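Local atomic coordinates of fibrillarin-like rRNA/tRNA 2'-O-methyltransferase (Aeropyrum pernix, PDB entry 4DF3), a protein that probably uses S-adenosylmethionine to methylate ribose 2'-hydroxyls of rRNA and tRNA at sites chosen by a guide RNA within box C/D particles. Residues A[11-16]-A[64-69]; A[55-60]-A[218-223]; A[82-87]-A[165-170]. The protein carries 2 engineered substitutions. All coordinates share one frame; numbering follows the deposited sequence.

Contact 1 of 3, residues A[11-16]-A[64-69]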
loop_
_atom_site.group_PDB
_atom_site.type_symbol
_atom_site.label_atom_id
_atom_site.label_comp_id
_atom_site.label_asym_id
_atom_site.label_seq_id
_atom_site.Cartn_x
_atom_site.Cartn_y
_atom_site.Cartn_z
ATOM N N ASP A 11 -8.666 14.200 8.763
ATOM C CA ASP A 11 -9.660 13.929 9.832
ATOM C C ASP A 11 -9.991 12.460 9.994
ATOM O O ASP A 11 -10.357 11.990 11.125
ATOM C CB ASP A 11 -10.939 14.724 9.633
ATOM C CG ASP A 11 -10.720 16.205 9.887
ATOM O OD1 ASP A 11 -10.052 16.555 10.906
ATOM O OD2 ASP A 11 -11.194 16.996 9.055
ATOM N N ARG A 12 -9.781 11.708 8.920
ATOM C CA ARG A 12 -10.121 10.269 8.957
ATOM C C ARG A 12 -8.935 9.310 8.694
ATOM O O ARG A 12 -8.886 8.190 9.284
ATOM C CB ARG A 12 -11.185 10.016 7.921
ATOM C CG ARG A 12 -12.497 10.736 8.248
ATOM C CD ARG A 12 -13.512 10.656 7.138
ATOM N NE ARG A 12 -13.193 11.393 5.915
ATOM C CZ ARG A 12 -12.877 10.795 4.781
ATOM N NH1 ARG A 12 -12.825 9.457 4.752
ATOM N NH2 ARG A 12 -12.631 11.500 3.698
ATOM N N TRP A 13 -8.040 9.706 7.775
ATOM C CA TRP A 13 -6.839 8.854 7.438
ATOM C C TRP A 13 -5.756 9.215 8.440
ATOM O O TRP A 13 -4.930 10.104 8.205
ATOM C CB TRP A 13 -6.342 9.092 6.025
ATOM C CG TRP A 13 -7.408 9.207 4.954
ATOM C CD1 TRP A 13 -8.580 8.526 4.917
ATOM C CD2 TRP A 13 -7.327 9.922 3.717
ATOM N NE1 TRP A 13 -9.276 8.814 3.766
ATOM C CE2 TRP A 13 -8.533 9.668 3.007
ATOM C CE3 TRP A 13 -6.381 10.773 3.149
ATOM C CZ2 TRP A 13 -8.806 10.239 1.785
ATOM C CZ3 TRP A 13 -6.638 11.376 1.924
ATOM C CH2 TRP A 13 -7.886 11.111 1.245
ATOM N N ARG A 14 -5.769 8.526 9.574
ATOM C CA ARG A 14 -4.825 8.820 10.662
ATOM C C ARG A 14 -3.401 8.556 10.142
ATOM O O ARG A 14 -3.195 7.572 9.490
ATOM C CB ARG A 14 -5.091 7.908 11.854
ATOM C CG ARG A 14 -6.389 8.198 12.589
ATOM C CD ARG A 14 -6.249 7.741 14.084
ATOM N NE ARG A 14 -7.539 7.743 14.773
ATOM C CZ ARG A 14 -7.942 8.685 15.615
ATOM N NH1 ARG A 14 -7.133 9.733 15.917
ATOM N NH2 ARG A 14 -9.144 8.571 16.159
ATOM N N GLY A 15 -2.433 9.409 10.501
ATOM C CA GLY A 15 -1.023 9.225 10.064
ATOM C C GLY A 15 -0.769 9.824 8.653
ATOM O O GLY A 15 0.335 9.719 8.093
ATOM N N VAL A 16 -1.814 10.351 8.050
ATOM C CA VAL A 16 -1.737 11.009 6.756
ATOM C C VAL A 16 -2.063 12.479 7.005
ATOM O O VAL A 16 -3.000 12.776 7.764
ATOM C CB VAL A 16 -2.699 10.408 5.704
ATOM C CG1 VAL A 16 -2.465 11.138 4.308
ATOM C CG2 VAL A 16 -2.443 8.812 5.580
ATOM N N ALA A 64 -3.053 6.982 -4.361
ATOM C CA ALA A 64 -4.109 7.194 -5.400
ATOM C C ALA A 64 -5.502 6.740 -4.954
ATOM O O ALA A 64 -6.545 7.469 -5.144
ATOM C CB ALA A 64 -3.688 6.539 -6.750
ATOM N N ALA A 65 -5.561 5.594 -4.268
ATOM C CA ALA A 65 -6.872 5.078 -3.877
ATOM C C ALA A 65 -7.535 6.014 -2.863
ATOM O O ALA A 65 -8.777 6.244 -2.929
ATOM C CB ALA A 65 -6.790 3.676 -3.347
ATOM N N LEU A 66 -6.725 6.593 -1.961
ATOM C CA LEU A 66 -7.308 7.527 -0.947
ATOM C C LEU A 66 -7.844 8.777 -1.644
ATOM O O LEU A 66 -8.961 9.200 -1.372
ATOM C CB LEU A 66 -6.241 7.956 0.096
ATOM C CG LEU A 66 -5.776 6.772 0.966
ATOM C CD1 LEU A 66 -4.587 7.256 1.891
ATOM C CD2 LEU A 66 -6.893 6.289 1.884
ATOM N N LEU A 67 -7.057 9.297 -2.568
ATOM C CA LEU A 67 -7.421 10.562 -3.238
ATOM C C LEU A 67 -8.600 10.344 -4.210
ATOM O O LEU A 67 -9.296 11.308 -4.556
ATOM C CB LEU A 67 -6.229 11.182 -3.964
ATOM C CG LEU A 67 -5.074 11.682 -3.076
ATOM C CD1 LEU A 67 -4.024 12.403 -3.863
ATOM C CD2 LEU A 67 -5.615 12.516 -1.953
ATOM N N LYS A 68 -8.816 9.080 -4.634
ATOM C CA LYS A 68 -9.975 8.724 -5.444
ATOM C C LYS A 68 -11.223 8.316 -4.604
ATOM O O LYS A 68 -12.224 7.805 -5.124
ATOM C CB LYS A 68 -9.573 7.609 -6.443
ATOM C CG LYS A 68 -8.608 8.133 -7.572
ATOM C CD LYS A 68 -9.038 9.405 -8.287
ATOM C CE LYS A 68 -10.440 9.264 -8.922
ATOM N NZ LYS A 68 -10.478 8.097 -9.899
ATOM N N GLY A 69 -11.118 8.386 -3.295
ATOM C CA GLY A 69 -12.310 8.228 -2.419
ATOM C C GLY A 69 -12.444 6.860 -1.772
ATOM O O GLY A 69 -13.518 6.483 -1.288
#
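W13, the centre of an inverse gamma turn in the loop between strands 4-9 and 16-21, lays its indole against L66 on helix 61-67, joining the antiparallel N-terminal sheet to the first helix leading into the Rossmann-like methyltransferase fold. The evidence is a CH-pi contact: L66 CB stands 3.7 Å from the centroid of the W13 six-membered ring and 12° off its normal, squarely over one face. Further along the same face, L66 CD2 approaches W13 NE1 at 3.9 Å, towards the rim of the indole. With L66 CG anti to its carbonyl carbon (chi1 -66°), the CD2 branch lies over the five-membered ring while CD1 heads for CE3, and the two side chains slide past each other in opposite directions. L67 comes in differently, its CD2 meeting the ring edge 4.2 Å from W13 CH2. I28 of strand 26-31 also touches both W13 and L67, while H10 stacks on W13 and its ND1 bonds to W13 N.

Both backbones turn beside this packing. Residues 13-16 form a type II turn, with V16 N bonded to W13 O at 3.1 Å and G15 at positive phi. The helix ends in a Schellman motif at G69, whose N reaches L66 O at 3.0 Å. That same L66 O lies 3.3 Å from W13 CZ2, so the indole rim abuts a carbonyl of the last helical turn.

Contact 2 of 3, residues A[55-60]-A[218-223]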
loop_
_atom_site.group_PDB
_atom_site.type_symbol
_atom_site.label_atom_id
_atom_site.label_comp_id
_atom_site.label_asym_id
_atom_site.label_seq_id
_atom_site.Cartn_x
_atom_site.Cartn_y
_atom_site.Cartn_z
ATOM N N TRP A 55 3.505 11.988 -0.177
ATOM C CA TRP A 55 3.042 10.731 -0.625
ATOM C C TRP A 55 2.401 10.964 -2.015
ATOM O O TRP A 55 1.214 11.277 -2.126
ATOM C CB TRP A 55 2.045 10.146 0.357
ATOM C CG TRP A 55 1.730 8.660 0.131
ATOM C CD1 TRP A 55 2.275 7.842 -0.798
ATOM C CD2 TRP A 55 0.868 7.855 0.932
ATOM N NE1 TRP A 55 1.761 6.549 -0.657
ATOM C CE2 TRP A 55 0.889 6.546 0.391
ATOM C CE3 TRP A 55 0.075 8.123 2.070
ATOM C CZ2 TRP A 55 0.165 5.498 0.925
ATOM C CZ3 TRP A 55 -0.693 7.071 2.608
ATOM C CH2 TRP A 55 -0.655 5.767 2.013
ATOM N N ASN A 56 3.189 10.733 -3.055
ATOM C CA ASN A 56 2.759 11.179 -4.403
ATOM C C ASN A 56 1.856 10.098 -5.010
ATOM O O ASN A 56 2.313 8.986 -5.234
ATOM C CB ASN A 56 4.032 11.254 -5.259
ATOM C CG ASN A 56 3.759 11.736 -6.690
ATOM O OD1 ASN A 56 2.598 11.989 -7.090
ATOM N ND2 ASN A 56 4.843 11.925 -7.455
ATOM N N ALA A 57 0.567 10.389 -5.224
ATOM C CA ALA A 57 -0.349 9.420 -5.692
ATOM C C ALA A 57 -0.038 8.961 -7.124
ATOM O O ALA A 57 -0.552 7.931 -7.581
ATOM C CB ALA A 57 -1.785 10.009 -5.612
ATOM N N TYR A 58 0.788 9.732 -7.858
ATOM C CA TYR A 58 1.200 9.292 -9.183
ATOM C C TYR A 58 2.292 8.276 -9.129
ATOM O O TYR A 58 2.585 7.707 -10.175
ATOM C CB TYR A 58 1.705 10.464 -10.097
ATOM C CG TYR A 58 0.551 11.363 -10.526
ATOM C CD1 TYR A 58 -0.255 11.004 -11.615
ATOM C CD2 TYR A 58 0.266 12.563 -9.842
ATOM C CE1 TYR A 58 -1.337 11.803 -12.099
ATOM C CE2 TYR A 58 -0.852 13.380 -10.275
ATOM C CZ TYR A 58 -1.633 13.003 -11.432
ATOM O OH TYR A 58 -2.727 13.775 -11.871
ATOM N N ARG A 59 2.847 8.014 -7.946
ATOM C CA ARG A 59 3.892 6.968 -7.770
ATOM C C ARG A 59 3.472 5.848 -6.788
ATOM O O ARG A 59 4.219 4.829 -6.605
ATOM C CB ARG A 59 5.136 7.597 -7.187
ATOM C CG ARG A 59 5.771 8.710 -8.024
ATOM C CD ARG A 59 6.482 8.186 -9.336
ATOM N NE ARG A 59 7.343 7.015 -9.101
ATOM C CZ ARG A 59 8.554 7.015 -8.514
ATOM N NH1 ARG A 59 9.139 8.148 -8.101
ATOM N NH2 ARG A 59 9.189 5.848 -8.333
ATOM N N SER A 60 2.301 6.035 -6.185
ATOM C CA SER A 60 1.836 5.007 -5.217
ATOM C C SER A 60 0.378 4.753 -5.323
ATOM O O SER A 60 -0.482 5.686 -5.054
ATOM C CB SER A 60 2.179 5.472 -3.775
ATOM O OG SER A 60 1.560 4.613 -2.778
ATOM N N ASP A 218 -7.649 6.251 -11.975
ATOM C CA ASP A 218 -7.361 7.252 -12.981
ATOM C C ASP A 218 -7.501 8.656 -12.377
ATOM O O ASP A 218 -8.428 8.865 -11.602
ATOM C CB ASP A 218 -8.372 7.093 -14.111
ATOM C CG ASP A 218 -8.229 8.166 -15.159
ATOM O OD1 ASP A 218 -7.364 7.987 -16.018
ATOM O OD2 ASP A 218 -8.917 9.180 -15.064
ATOM N N PRO A 219 -6.580 9.605 -12.732
ATOM C CA PRO A 219 -5.454 9.484 -13.664
ATOM C C PRO A 219 -4.151 9.161 -13.015
ATOM O O PRO A 219 -3.130 9.199 -13.682
ATOM C CB PRO A 219 -5.361 10.938 -14.235
ATOM C CG PRO A 219 -5.445 11.762 -12.918
ATOM C CD PRO A 219 -6.667 10.995 -12.199
ATOM N N PHE A 220 -4.144 8.978 -11.707
ATOM C CA PHE A 220 -2.907 8.630 -10.976
ATOM C C PHE A 220 -2.311 7.321 -11.495
ATOM O O PHE A 220 -1.064 7.183 -11.663
ATOM C CB PHE A 220 -3.214 8.519 -9.476
ATOM C CG PHE A 220 -3.789 9.769 -8.865
ATOM C CD1 PHE A 220 -3.035 10.950 -8.813
ATOM C CD2 PHE A 220 -5.073 9.747 -8.354
ATOM C CE1 PHE A 220 -3.548 12.075 -8.246
ATOM C CE2 PHE A 220 -5.608 10.862 -7.812
ATOM C CZ PHE A 220 -4.799 12.060 -7.743
ATOM N N ASP A 221 -3.201 6.376 -11.759
ATOM C CA ASP A 221 -2.867 5.175 -12.525
ATOM C C ASP A 221 -4.063 4.838 -13.416
ATOM O O ASP A 221 -5.140 4.533 -12.938
ATOM C CB ASP A 221 -2.505 4.003 -11.590
ATOM C CG ASP A 221 -1.946 2.804 -12.346
ATOM O OD1 ASP A 221 -2.585 2.271 -13.266
ATOM O OD2 ASP A 221 -0.843 2.345 -12.032
ATOM N N ARG A 222 -3.866 4.939 -14.733
ATOM C CA ARG A 222 -4.985 4.835 -15.663
ATOM C C ARG A 222 -5.452 3.409 -15.867
ATOM O O ARG A 222 -6.537 3.170 -16.381
ATOM C CB ARG A 222 -4.596 5.393 -17.035
ATOM C CG ARG A 222 -4.295 6.873 -17.016
ATOM C CD ARG A 222 -3.748 7.313 -18.387
ATOM N NE ARG A 222 -2.435 6.690 -18.602
ATOM C CZ ARG A 222 -1.716 6.799 -19.719
ATOM N NH1 ARG A 222 -2.185 7.491 -20.747
ATOM N NH2 ARG A 222 -0.543 6.201 -19.811
ATOM N N ASP A 223 -4.630 2.463 -15.429
ATOM C CA ASP A 223 -4.877 1.077 -15.769
ATOM C C ASP A 223 -5.236 0.158 -14.597
ATOM O O ASP A 223 -5.307 -1.030 -14.796
ATOM C CB ASP A 223 -3.682 0.495 -16.507
ATOM C CG ASP A 223 -3.422 1.219 -17.775
ATOM O OD1 ASP A 223 -4.412 1.631 -18.384
ATOM O OD2 ASP A 223 -2.263 1.421 -18.145
HETATM O O HOH W 1 -0.269 5.651 -9.023
#
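F220 packs against A57 and Y58, meeting the first with a ring face and the second with a ring edge. A57 CB sits over the F220 face in a CH-pi contact, 3.8 Å from the ring centroid and 21° off the normal. With F220 CG anti to its carbonyl carbon (chi1 -58°), the edge carrying CD1 and CE1 points at the face of Y58, a T-shaped pair whose planes meet at 63°; F220 CD1 lies over the middle of the phenol, 3.6 Å from Y58 CE2. Y58 OH rests 3.5 Å from P219 CG, the proline being preceded by a cis peptide. No direct hydrogen bond joins the segments, but a water donates to A57 O at 2.7 Å and, weakly, to F220 O.

These contacts dock the linker between strand 50-54 and helix 61-67 onto the loop joining the antiparallel strands 211-216 and 224-229, at one edge of the methyltransferase sheet. Each loop contains an Asx turn. Y58 N bonds to N56 OD1 at 3.0 Å from well above the amide plane, which ties down that N. D221 OD1 uses its anti lone pair for D223 N and also meets H224 ND1. S60 occupies the N-cap position of helix 61-67; its OG accepts a weak bond from W55 NE1 at 2.9 Å and pairs with T91 OG1, which also binds S-adenosylmethionine.

Contact 3 of 3, residues A[82-87]-A[165-170]. With SAM (S-adenosylmethionine), chain C.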
loop_
_atom_site.group_PDB
_atom_site.type_symbol
_atom_site.label_atom_id
_atom_site.label_comp_id
_atom_site.label_asym_id
_atom_site.label_seq_id
_atom_site.Cartn_x
_atom_site.Cartn_y
_atom_site.Cartn_z
ATOM N N LEU A 82 1.189 -7.970 5.530
ATOM C CA LEU A 82 1.865 -8.791 4.559
ATOM C C LEU A 82 1.708 -8.056 3.215
ATOM O O LEU A 82 0.603 -7.853 2.719
ATOM C CB LEU A 82 1.216 -10.173 4.456
ATOM C CG LEU A 82 1.701 -11.083 3.295
ATOM C CD1 LEU A 82 3.226 -11.259 3.402
ATOM C CD2 LEU A 82 0.980 -12.478 3.438
ATOM N N TYR A 83 2.839 -7.716 2.623
ATOM C CA TYR A 83 2.843 -6.926 1.378
ATOM C C TYR A 83 3.407 -7.772 0.227
ATOM O O TYR A 83 4.619 -8.091 0.233
ATOM C CB TYR A 83 3.698 -5.684 1.599
ATOM C CG TYR A 83 3.554 -4.600 0.529
ATOM C CD1 TYR A 83 3.509 -3.279 0.893
ATOM C CD2 TYR A 83 3.540 -4.911 -0.840
ATOM C CE1 TYR A 83 3.491 -2.287 -0.077
ATOM C CE2 TYR A 83 3.453 -3.904 -1.850
ATOM C CZ TYR A 83 3.462 -2.606 -1.436
ATOM O OH TYR A 83 3.420 -1.593 -2.365
ATOM N N LEU A 84 2.517 -8.140 -0.700
ATOM C CA LEU A 84 2.880 -9.007 -1.819
ATOM C C LEU A 84 3.274 -8.102 -2.967
ATOM O O LEU A 84 2.431 -7.322 -3.466
ATOM C CB LEU A 84 1.765 -9.980 -2.211
ATOM C CG LEU A 84 1.269 -10.946 -1.099
ATOM C CD1 LEU A 84 0.209 -11.879 -1.653
ATOM C CD2 LEU A 84 2.382 -11.687 -0.393
ATOM N N GLY A 85 4.554 -8.159 -3.356
ATOM C CA GLY A 85 4.989 -7.342 -4.504
ATOM C C GLY A 85 5.538 -5.987 -4.077
ATOM O O GLY A 85 5.213 -4.959 -4.714
ATOM N N ILE A 86 6.384 -5.971 -3.055
ATOM C CA ILE A 86 6.776 -4.744 -2.371
ATOM C C ILE A 86 7.676 -3.898 -3.323
ATOM O O ILE A 86 7.776 -2.686 -3.130
ATOM C CB ILE A 86 7.395 -5.003 -0.933
ATOM C CG1 ILE A 86 7.874 -3.678 -0.296
ATOM C CG2 ILE A 86 8.644 -5.914 -0.985
ATOM C CD1 ILE A 86 8.479 -3.821 1.101
ATOM N N ALA A 87 8.332 -4.575 -4.287
ATOM C CA ALA A 87 9.241 -3.873 -5.221
ATOM C C ALA A 87 10.354 -3.109 -4.449
ATOM O O ALA A 87 10.945 -3.640 -3.511
ATOM C CB ALA A 87 8.382 -2.912 -6.116
ATOM N N VAL A 165 -5.775 -15.149 -2.036
ATOM C CA VAL A 165 -6.543 -16.055 -1.156
ATOM C C VAL A 165 -5.628 -17.027 -0.427
ATOM O O VAL A 165 -5.814 -17.329 0.760
ATOM C CB VAL A 165 -7.656 -16.737 -1.987
ATOM C CG1 VAL A 165 -8.237 -17.929 -1.275
ATOM C CG2 VAL A 165 -8.743 -15.661 -2.310
ATOM N N ARG A 166 -4.641 -17.547 -1.160
ATOM C CA ARG A 166 -3.688 -18.540 -0.616
ATOM C C ARG A 166 -2.887 -17.954 0.531
ATOM O O ARG A 166 -2.744 -18.565 1.617
ATOM C CB ARG A 166 -2.745 -18.954 -1.729
ATOM C CG ARG A 166 -1.916 -20.228 -1.405
ATOM C CD ARG A 166 -1.135 -20.614 -2.609
ATOM N NE ARG A 166 -2.017 -20.869 -3.767
ATOM C CZ ARG A 166 -1.770 -20.443 -4.998
ATOM N NH1 ARG A 166 -0.655 -19.788 -5.292
ATOM N NH2 ARG A 166 -2.639 -20.725 -5.969
ATOM N N ASN A 167 -2.317 -16.761 0.289
ATOM C CA ASN A 167 -1.659 -16.058 1.381
ATOM C C ASN A 167 -2.620 -15.715 2.555
ATOM O O ASN A 167 -2.242 -15.773 3.725
ATOM C CB ASN A 167 -0.985 -14.816 0.854
ATOM C CG ASN A 167 0.333 -15.138 0.191
ATOM O OD1 ASN A 167 1.394 -14.994 0.823
ATOM N ND2 ASN A 167 0.292 -15.587 -1.101
ATOM N N ALA A 168 -3.829 -15.290 2.261
ATOM C CA ALA A 168 -4.726 -14.899 3.361
ATOM C C ALA A 168 -4.997 -16.106 4.234
ATOM O O ALA A 168 -5.100 -15.987 5.449
ATOM C CB ALA A 168 -6.090 -14.333 2.834
ATOM N N ARG A 169 -5.217 -17.271 3.603
ATOM C CA ARG A 169 -5.484 -18.516 4.418
ATOM C C ARG A 169 -4.380 -18.834 5.410
ATOM O O ARG A 169 -4.652 -19.221 6.571
ATOM C CB ARG A 169 -5.751 -19.717 3.476
ATOM C CG ARG A 169 -7.189 -19.673 2.962
ATOM C CD ARG A 169 -7.533 -20.572 1.773
ATOM N NE ARG A 169 -8.980 -20.472 1.511
ATOM C CZ ARG A 169 -9.608 -20.906 0.404
ATOM N NH1 ARG A 169 -8.931 -21.473 -0.602
ATOM N NH2 ARG A 169 -10.940 -20.757 0.297
ATOM N N PHE A 170 -3.125 -18.632 4.989
ATOM C CA PHE A 170 -1.989 -18.841 5.855
ATOM C C PHE A 170 -1.812 -17.778 6.933
ATOM O O PHE A 170 -1.453 -18.114 8.060
ATOM C CB PHE A 170 -0.701 -18.893 5.052
ATOM C CG PHE A 170 -0.421 -20.224 4.458
ATOM C CD1 PHE A 170 0.150 -21.234 5.236
ATOM C CD2 PHE A 170 -0.686 -20.450 3.124
ATOM C CE1 PHE A 170 0.414 -22.500 4.675
ATOM C CE2 PHE A 170 -0.419 -21.730 2.542
ATOM C CZ PHE A 170 0.137 -22.724 3.309
HETATM N N SAM C . 3.715 -2.252 -4.754
HETATM C CA SAM C . 4.823 -1.465 -5.369
HETATM C C SAM C . 4.589 0.001 -4.997
HETATM O O SAM C . 3.432 0.447 -4.848
HETATM O OXT SAM C . 5.552 0.744 -4.838
HETATM C CB SAM C . 4.863 -1.594 -6.931
HETATM C CG SAM C . 4.856 -3.086 -7.222
HETATM S SD SAM C . 5.439 -3.582 -8.868
HETATM C CE SAM C . 3.869 -3.128 -9.649
HETATM C "C5'" SAM C . 5.218 -5.398 -8.793
HETATM C "C4'" SAM C . 6.397 -6.134 -8.151
HETATM O "O4'" SAM C . 6.075 -7.473 -7.779
HETATM C "C3'" SAM C . 7.657 -6.275 -8.993
HETATM O "O3'" SAM C . 8.693 -5.660 -8.221
HETATM C "C2'" SAM C . 7.829 -7.773 -9.290
HETATM O "O2'" SAM C . 9.183 -8.168 -9.302
HETATM C "C1'" SAM C . 7.106 -8.418 -8.116
HETATM N N9 SAM C . 6.425 -9.691 -8.424
HETATM C C8 SAM C . 5.745 -10.107 -9.574
HETATM N N7 SAM C . 5.282 -11.399 -9.362
HETATM C C5 SAM C . 5.657 -11.797 -8.138
HETATM C C6 SAM C . 5.434 -12.969 -7.433
HETATM N N6 SAM C . 4.747 -14.068 -7.933
HETATM N N1 SAM C . 5.978 -12.926 -6.157
HETATM C C2 SAM C . 6.692 -11.920 -5.531
HETATM N N3 SAM C . 6.891 -10.759 -6.258
HETATM C C4 SAM C . 6.399 -10.745 -7.526
#
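N167 of helix 160-171 sets its amide against the methyl ends of L82 and L84 on strand 80-84, an interior parallel strand of the Rossmann-like methyltransferase sheet and its first in chain order. The helix belongs to the right-handed beta-alpha-beta crossover from strand 148-153 to 176-183.

Between the segments there is van der Waals contact without a hydrogen bond: leucine methyls rest on the amide of N167. L82 CD2 lies 3.7 Å from N167 OD1, and L84 CD1 comes equally near N167 CG, with the L84 and N167 side chains meeting from opposite directions. L84 CG is anti to its carbonyl carbon (chi1 -58°), which extends both methyls toward the amide.

The polar ends of this buried amide are satisfied from outside the pair: Y141 OH bonds to N167 OD1, while N167 ND2 reaches I163 O and A135 O. A135 in turn binds the cofactor through its backbone N.

Cofactor contacts come from the strand end and the glycine-rich loop after it, the class I methyltransferase motif I. Y83, between the two leucines in sequence, brings its ring edge to the cofactor amine; its OH is modelled only 2.5 Å from SAM N, doubtfully short. G85 O accepts from SAM N at 3.1 Å, and A87 CB touches SAM O3' at 3.5 Å.

Contacts 1 and 2 adjoin: contact 1 holds helix 61-67 and contact 2 the linker just before it, with K68 NZ probably bonded to D218 O (2.8 Å) and A64 CB packed 3.4 Å from F220 CB. Contact 3 is separate, its centre about 22 Å from each of the other two and on the opposite side of the chain's centre. Its three touching residues are all buried; contact 1 is mostly buried, and contact 2 is partly buried and includes a water between the loops. A tryptophan face meets a leucine in contact 1, a phenylalanine face alanine and its edge tyrosine in contact 2; leucines against an amide carry contact 3, the one whose segments bond the cofactor directly.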